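Precorrin-6y methylase (Rhodobacter capsulatus, PDB 3NJR) is the C-terminal domain of a precorrin-6Y C5,15-methyltransferase, which probably transfers methyl groups from S-adenosylmethionine during cobalamin biosynthesis. Local coordinates at residues L46-L51 with G67-E72; R55-W60 with G147-A152. One frame throughout, in Å; residues are numbered along the deposited sequence.

Contacts 1 and 2 illustrate how a class I methyltransferase fold, with sheet order 3-2-1-4-5-7-6, is held on one face and at the N-terminal ends of two of its inner strands. Contact 1 packs helix 41-51 against helix 68-75, beside the turn that receives the homocysteine carboxylate of S-adenosyl-L-homocysteine. Contact 2 ties the start of strand 58-62 to that of strand 149-154. Their centres lie about 10 Å apart, and helix 41-51 is the bridge: Leu51 O probably accepts a hydrogen bond from Arg149 NH1 at 2.8 Å, while Leu51 CD2 packs 3.8 Å from both Leu59 CD1 and Val151 CG2. One contact thus borders the pocket, whereas the other belongs to the sheet's scaffold.

Contact 1 of 2, residues L46-L51 with G67-E72; sequences LTLAAL and GSVSVE. With SAH (S-adenosyl-L-homocysteine), chain C.
Leu48 reaches from helix 41-51 with its forked end and touches helix 68-75 through both branches. CD1 faces the upstream residue, lying 3.9 Å from Val69 O and 4.1 Å from Val69 CG1. CD2 rests on the next turn, 3.8 Å from Glu72 CB and close to the Glu72 backbone carbonyl. The two helix segments have axes 10.5 Å apart, crossing at -55°, and Leu48 supplies much of the contact across that gap. One turn further on, Leu51 meets Val69 at about a right angle, CD1 to CG1 at 3.8 Å. With CG1 anti to the backbone N (chi1 165°), this methyl of Val69 is the one that meets both leucines, making it the point where they converge. Phe127 of strand 125-128 touches Leu51 and Val69 as well, so the helix pair is seated on the sheet.

Polar groups are directed past this apolar patch. Of the Glu72 side chain it is CB that Leu48 touches; the carboxylate is engaged elsewhere, by salt bridges to Arg27 and Arg44 and a hydrogen bond from Gly26 N. On the ligand side, Ser68 places OG between its backbone N and carbonyl carbon (chi1 74°), from where it donates to OXT of S-adenosyl-L-homocysteine at 2.7 Å. Gly67, at the N-cap position, belongs to the glycine-rich turn following strand 58-62, the first signature motif of class I methyltransferases, and Ser66 N also bonds the ligand.

Chemically, apolar packing lies along one flank of the helix whose first turn presents the serine hydroxyl. The partial positive charge at that helix start would be expected to favour the ligand's carboxylate, with apolar packing and carboxylate binding on different sides of one short helix.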
loop_
_atom_site.group_PDB
_atom_site.type_symbol
_atom_site.label_atom_id
_atom_site.label_comp_id
_atom_site.label_asym_id
_atom_site.label_seq_id
_atom_site.Cartn_x
_atom_site.Cartn_y
_atom_site.Cartn_z
ATOM N N LEU A 46 -1.919 -15.255 8.717
ATOM C CA LEU A 46 -0.497 -14.935 8.469
ATOM C C LEU A 46 0.362 -15.279 9.672
ATOM O O LEU A 46 1.460 -15.855 9.534
ATOM C CB LEU A 46 -0.286 -13.480 8.090
ATOM C CG LEU A 46 -0.714 -13.138 6.675
ATOM C CD1 LEU A 46 -0.813 -11.621 6.527
ATOM C CD2 LEU A 46 0.221 -13.749 5.619
ATOM N N THR A 47 -0.163 -14.919 10.837
ATOM C CA THR A 47 0.499 -15.128 12.108
ATOM C C THR A 47 0.704 -16.628 12.366
ATOM O O THR A 47 1.844 -17.100 12.514
ATOM C CB THR A 47 -0.332 -14.481 13.213
ATOM O OG1 THR A 47 -0.436 -13.079 12.945
ATOM C CG2 THR A 47 0.294 -14.700 14.570
ATOM N N LEU A 48 -0.379 -17.394 12.370
ATOM C CA LEU A 48 -0.211 -18.836 12.483
ATOM C C LEU A 48 0.738 -19.445 11.468
ATOM O O LEU A 48 1.528 -20.323 11.823
ATOM C CB LEU A 48 -1.542 -19.575 12.603
ATOM C CG LEU A 48 -1.844 -19.470 14.101
ATOM C CD1 LEU A 48 -2.781 -18.315 14.426
ATOM C CD2 LEU A 48 -2.393 -20.746 14.587
ATOM N N ALA A 49 0.725 -18.958 10.234
ATOM C CA ALA A 49 1.727 -19.411 9.259
ATOM C C ALA A 49 3.166 -19.174 9.766
ATOM O O ALA A 49 4.035 -20.063 9.657
ATOM C CB ALA A 49 1.505 -18.749 7.914
ATOM N N ALA A 50 3.406 -17.999 10.343
ATOM C CA ALA A 50 4.708 -17.675 10.925
ATOM C C ALA A 50 5.017 -18.518 12.179
ATOM O O ALA A 50 6.165 -18.900 12.412
ATOM C CB ALA A 50 4.776 -16.171 11.262
ATOM N N LEU A 51 3.991 -18.775 12.990
ATOM C CA LEU A 51 4.158 -19.510 14.243
ATOM C C LEU A 51 4.486 -20.967 13.941
ATOM O O LEU A 51 5.324 -21.572 14.624
ATOM C CB LEU A 51 2.910 -19.388 15.134
ATOM C CG LEU A 51 2.741 -18.053 15.878
ATOM C CD1 LEU A 51 1.362 -17.889 16.457
ATOM C CD2 LEU A 51 3.767 -17.921 16.988
ATOM N N GLY A 67 -8.107 -14.500 22.732
ATOM C CA GLY A 67 -7.409 -15.784 22.624
ATOM C C GLY A 67 -7.486 -16.510 21.291
ATOM O O GLY A 67 -7.284 -17.724 21.232
ATOM N N SER A 68 -7.771 -15.798 20.207
ATOM C CA SER A 68 -8.043 -16.475 18.930
ATOM C C SER A 68 -6.806 -17.159 18.324
ATOM O O SER A 68 -6.906 -18.219 17.710
ATOM C CB SER A 68 -8.672 -15.502 17.921
ATOM O OG SER A 68 -7.700 -14.588 17.416
ATOM N N VAL A 69 -5.646 -16.535 18.489
ATOM C CA VAL A 69 -4.387 -17.102 18.016
ATOM C C VAL A 69 -4.130 -18.452 18.688
ATOM O O VAL A 69 -3.778 -19.442 18.005
ATOM C CB VAL A 69 -3.218 -16.116 18.266
ATOM C CG1 VAL A 69 -1.882 -16.792 18.128
ATOM C CG2 VAL A 69 -3.319 -14.956 17.321
ATOM N N SER A 70 -4.350 -18.485 20.012
ATOM C CA SER A 70 -4.146 -19.681 20.835
ATOM C C SER A 70 -5.114 -20.783 20.445
ATOM O O SER A 70 -4.749 -21.964 20.457
ATOM C CB SER A 70 -4.343 -19.374 22.322
ATOM O OG SER A 70 -3.336 -18.551 22.872
ATOM N N VAL A 71 -6.352 -20.399 20.118
ATOM C CA VAL A 71 -7.391 -21.355 19.758
ATOM C C VAL A 71 -6.976 -22.018 18.457
ATOM O O VAL A 71 -6.856 -23.242 18.394
ATOM C CB VAL A 71 -8.788 -20.684 19.661
ATOM C CG1 VAL A 71 -9.789 -21.596 19.022
ATOM C CG2 VAL A 71 -9.292 -20.296 21.019
ATOM N N GLU A 72 -6.709 -21.223 17.432
ATOM C CA GLU A 72 -6.165 -21.779 16.185
ATOM C C GLU A 72 -4.797 -22.515 16.333
ATOM O O GLU A 72 -4.544 -23.500 15.624
ATOM C CB GLU A 72 -6.148 -20.723 15.075
ATOM C CG GLU A 72 -7.477 -20.016 14.967
ATOM C CD GLU A 72 -7.800 -19.498 13.582
ATOM O OE1 GLU A 72 -7.032 -18.684 13.038
ATOM O OE2 GLU A 72 -8.848 -19.890 13.029
HETATM N N SAH C . -4.317 -11.519 19.673
HETATM C CA SAH C . -5.605 -10.950 20.180
HETATM C CB SAH C . -5.729 -9.488 19.744
HETATM C CG SAH C . -5.830 -8.527 20.934
HETATM S SD SAH C . -4.348 -7.572 21.086
HETATM C C SAH C . -6.772 -11.785 19.706
HETATM O O SAH C . -7.849 -11.809 20.301
HETATM O OXT SAH C . -6.694 -12.490 18.708
HETATM C "C5'" SAH C . -4.665 -6.472 22.445
HETATM C "C4'" SAH C . -4.763 -7.167 23.812
HETATM O "O4'" SAH C . -3.498 -7.280 24.492
HETATM C "C3'" SAH C . -5.680 -6.381 24.745
HETATM O "O3'" SAH C . -6.776 -7.205 25.126
HETATM C "C2'" SAH C . -4.848 -6.039 25.968
HETATM O "O2'" SAH C . -5.571 -6.163 27.201
HETATM C "C1'" SAH C . -3.689 -7.024 25.895
HETATM N N9 SAH C . -2.496 -6.503 26.630
HETATM C C8 SAH C . -2.100 -5.212 26.689
HETATM N N7 SAH C . -0.994 -5.067 27.457
HETATM C C5 SAH C . -0.660 -6.287 27.915
HETATM C C6 SAH C . 0.413 -6.852 28.773
HETATM N N6 SAH C . 1.348 -6.028 29.291
HETATM N N1 SAH C . 0.426 -8.191 29.019
HETATM C C2 SAH C . -0.515 -9.004 28.499
HETATM N N3 SAH C . -1.513 -8.553 27.709
HETATM C C4 SAH C . -1.648 -7.234 27.376
#

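Contact 2 of 2, residues R55-W60 with G147-A152; sequences RGELLW and GTRIVA
Glu57 and Arg149 meet as a two-point salt bridge, carboxylate facing the terminal nitrogens of the guanidinium. Arg149 NH2 donates to Glu57 OE2 at 2.8 Å with a nearly straight N-H...O angle of 167°, while NH1 is paired with OE1. The latter bond is modelled as very short, a detail to which little weight should be given at this resolution. The carboxylate and guanidinium planes are 19° apart, so the groups are almost coplanar. OE2 is approached on its syn side, somewhat out of the carboxylate plane, and lies close to the guanidinium plane, and Glu57 CD also lies in that plane at the edge.

The two side chains reach this geometry by different routes. Glu57 points toward the opposite segment from its root and runs extended beyond CG, delivering its carboxylate end-first. Arg149 starts out in a less direct direction, and a bend at chi3 (-62°) brings its tip round to the acid; the two side chains then cross at about a right angle. Ala125 of strand 125-128 and Trp73 of helix 68-75 both pack on Arg149.

Topologically, the bridge passes over the strand between its partners. Glu57 immediately precedes strand 58-62 and Arg149 opens strand 149-154, with strand 125-128 lying between them in the sheet. The side chains therefore join, at the strands' N-terminal ends, two parallel strands that are not sheet neighbours.

Further anchoring comes from Leu51 O, at the end of helix 41-51, which Arg149 NH1 also reaches, and from a weak bond between Arg54 N and Glu57 OE1. A paired bridge of this kind should fix the rotation of the guanidinium, and its cation would probably be stabilised by both the carboxylate and the partial negative charge of the helix end.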
loop_
_atom_site.group_PDB
_atom_site.type_symbol
_atom_site.label_atom_id
_atom_site.label_comp_id
_atom_site.label_asym_id
_atom_site.label_seq_id
_atom_site.Cartn_x
_atom_site.Cartn_y
_atom_site.Cartn_z
ATOM N N ARG A 55 2.905 -30.668 16.211
ATOM C CA ARG A 55 2.101 -31.385 17.208
ATOM C C ARG A 55 2.694 -31.232 18.618
ATOM O O ARG A 55 3.882 -31.476 18.822
ATOM C CB ARG A 55 2.010 -32.872 16.793
ATOM C CG ARG A 55 0.588 -33.479 16.798
ATOM C CD ARG A 55 0.301 -34.237 15.481
ATOM N NE ARG A 55 -1.124 -34.358 15.119
ATOM C CZ ARG A 55 -2.121 -33.548 15.502
ATOM N NH1 ARG A 55 -1.914 -32.491 16.278
ATOM N NH2 ARG A 55 -3.357 -33.798 15.092
ATOM N N GLY A 56 1.866 -30.793 19.566
ATOM C CA GLY A 56 2.247 -30.762 20.980
ATOM C C GLY A 56 3.140 -29.617 21.457
ATOM O O GLY A 56 3.360 -29.465 22.681
ATOM N N GLU A 57 3.655 -28.807 20.527
ATOM C CA GLU A 57 4.476 -27.661 20.882
ATOM C C GLU A 57 3.704 -26.694 21.769
ATOM O O GLU A 57 2.474 -26.615 21.692
ATOM C CB GLU A 57 4.944 -26.936 19.633
ATOM C CG GLU A 57 6.092 -27.581 18.900
ATOM C CD GLU A 57 6.681 -26.651 17.861
ATOM O OE1 GLU A 57 5.977 -25.728 17.404
ATOM O OE2 GLU A 57 7.858 -26.824 17.495
ATOM N N LEU A 58 4.430 -25.960 22.610
ATOM C CA LEU A 58 3.812 -25.016 23.556
ATOM C C LEU A 58 3.934 -23.586 23.056
ATOM O O LEU A 58 4.999 -23.197 22.562
ATOM C CB LEU A 58 4.418 -25.161 24.961
ATOM C CG LEU A 58 4.012 -24.215 26.105
ATOM C CD1 LEU A 58 2.552 -24.313 26.519
ATOM C CD2 LEU A 58 4.871 -24.455 27.315
ATOM N N LEU A 59 2.848 -22.816 23.197
ATOM C CA LEU A 59 2.826 -21.384 22.870
ATOM C C LEU A 59 2.612 -20.452 24.090
ATOM O O LEU A 59 1.679 -20.638 24.892
ATOM C CB LEU A 59 1.760 -21.079 21.796
ATOM C CG LEU A 59 1.562 -19.608 21.364
ATOM C CD1 LEU A 59 2.652 -19.105 20.425
ATOM C CD2 LEU A 59 0.195 -19.343 20.776
ATOM N N TRP A 60 3.460 -19.439 24.217
ATOM C CA TRP A 60 3.136 -18.305 25.071
ATOM C C TRP A 60 2.444 -17.301 24.180
ATOM O O TRP A 60 3.027 -16.851 23.206
ATOM C CB TRP A 60 4.419 -17.681 25.673
ATOM C CG TRP A 60 4.958 -18.415 26.863
ATOM C CD1 TRP A 60 4.497 -19.591 27.381
ATOM C CD2 TRP A 60 6.076 -18.036 27.670
ATOM N NE1 TRP A 60 5.238 -19.956 28.461
ATOM C CE2 TRP A 60 6.225 -19.025 28.661
ATOM C CE3 TRP A 60 6.978 -16.960 27.647
ATOM C CZ2 TRP A 60 7.243 -18.966 29.640
ATOM C CZ3 TRP A 60 7.982 -16.907 28.609
ATOM C CH2 TRP A 60 8.104 -17.899 29.591
ATOM N N GLY A 147 16.507 -20.931 19.897
ATOM C CA GLY A 147 15.695 -21.631 18.883
ATOM C C GLY A 147 14.181 -21.569 19.071
ATOM O O GLY A 147 13.418 -22.127 18.265
ATOM N N THR A 148 13.753 -20.899 20.144
ATOM C CA THR A 148 12.345 -20.675 20.428
ATOM C C THR A 148 11.934 -19.671 19.373
ATOM O O THR A 148 12.664 -18.714 19.138
ATOM C CB THR A 148 12.136 -20.074 21.859
ATOM O OG1 THR A 148 12.648 -20.978 22.858
ATOM C CG2 THR A 148 10.657 -19.777 22.150
ATOM N N ARG A 149 10.787 -19.888 18.730
ATOM C CA ARG A 149 10.343 -19.001 17.668
ATOM C C ARG A 149 9.557 -17.845 18.255
ATOM O O ARG A 149 8.774 -18.042 19.173
ATOM C CB ARG A 149 9.538 -19.778 16.613
ATOM C CG ARG A 149 10.168 -21.154 16.276
ATOM C CD ARG A 149 9.477 -21.926 15.145
ATOM N NE ARG A 149 8.087 -22.266 15.436
ATOM C CZ ARG A 149 7.670 -23.382 16.044
ATOM N NH1 ARG A 149 6.371 -23.572 16.247
ATOM N NH2 ARG A 149 8.529 -24.302 16.465
ATOM N N ILE A 150 9.793 -16.635 17.735
ATOM C CA ILE A 150 9.058 -15.417 18.133
ATOM C C ILE A 150 8.287 -14.814 16.968
ATOM O O ILE A 150 8.804 -14.738 15.852
ATOM C CB ILE A 150 9.974 -14.286 18.662
ATOM C CG1 ILE A 150 11.251 -14.833 19.324
ATOM C CG2 ILE A 150 9.181 -13.337 19.584
ATOM C CD1 ILE A 150 11.125 -15.258 20.776
ATOM N N VAL A 151 7.055 -14.371 17.241
ATOM C CA VAL A 151 6.233 -13.710 16.237
ATOM C C VAL A 151 5.480 -12.546 16.863
ATOM O O VAL A 151 4.783 -12.707 17.850
ATOM C CB VAL A 151 5.273 -14.714 15.501
ATOM C CG1 VAL A 151 4.361 -14.002 14.495
ATOM C CG2 VAL A 151 6.073 -15.814 14.799
ATOM N N ALA A 152 5.637 -11.362 16.279
ATOM C CA ALA A 152 4.999 -10.154 16.802
ATOM C C ALA A 152 4.347 -9.340 15.699
ATOM O O ALA A 152 4.904 -9.222 14.625
ATOM C CB ALA A 152 6.017 -9.315 17.522
#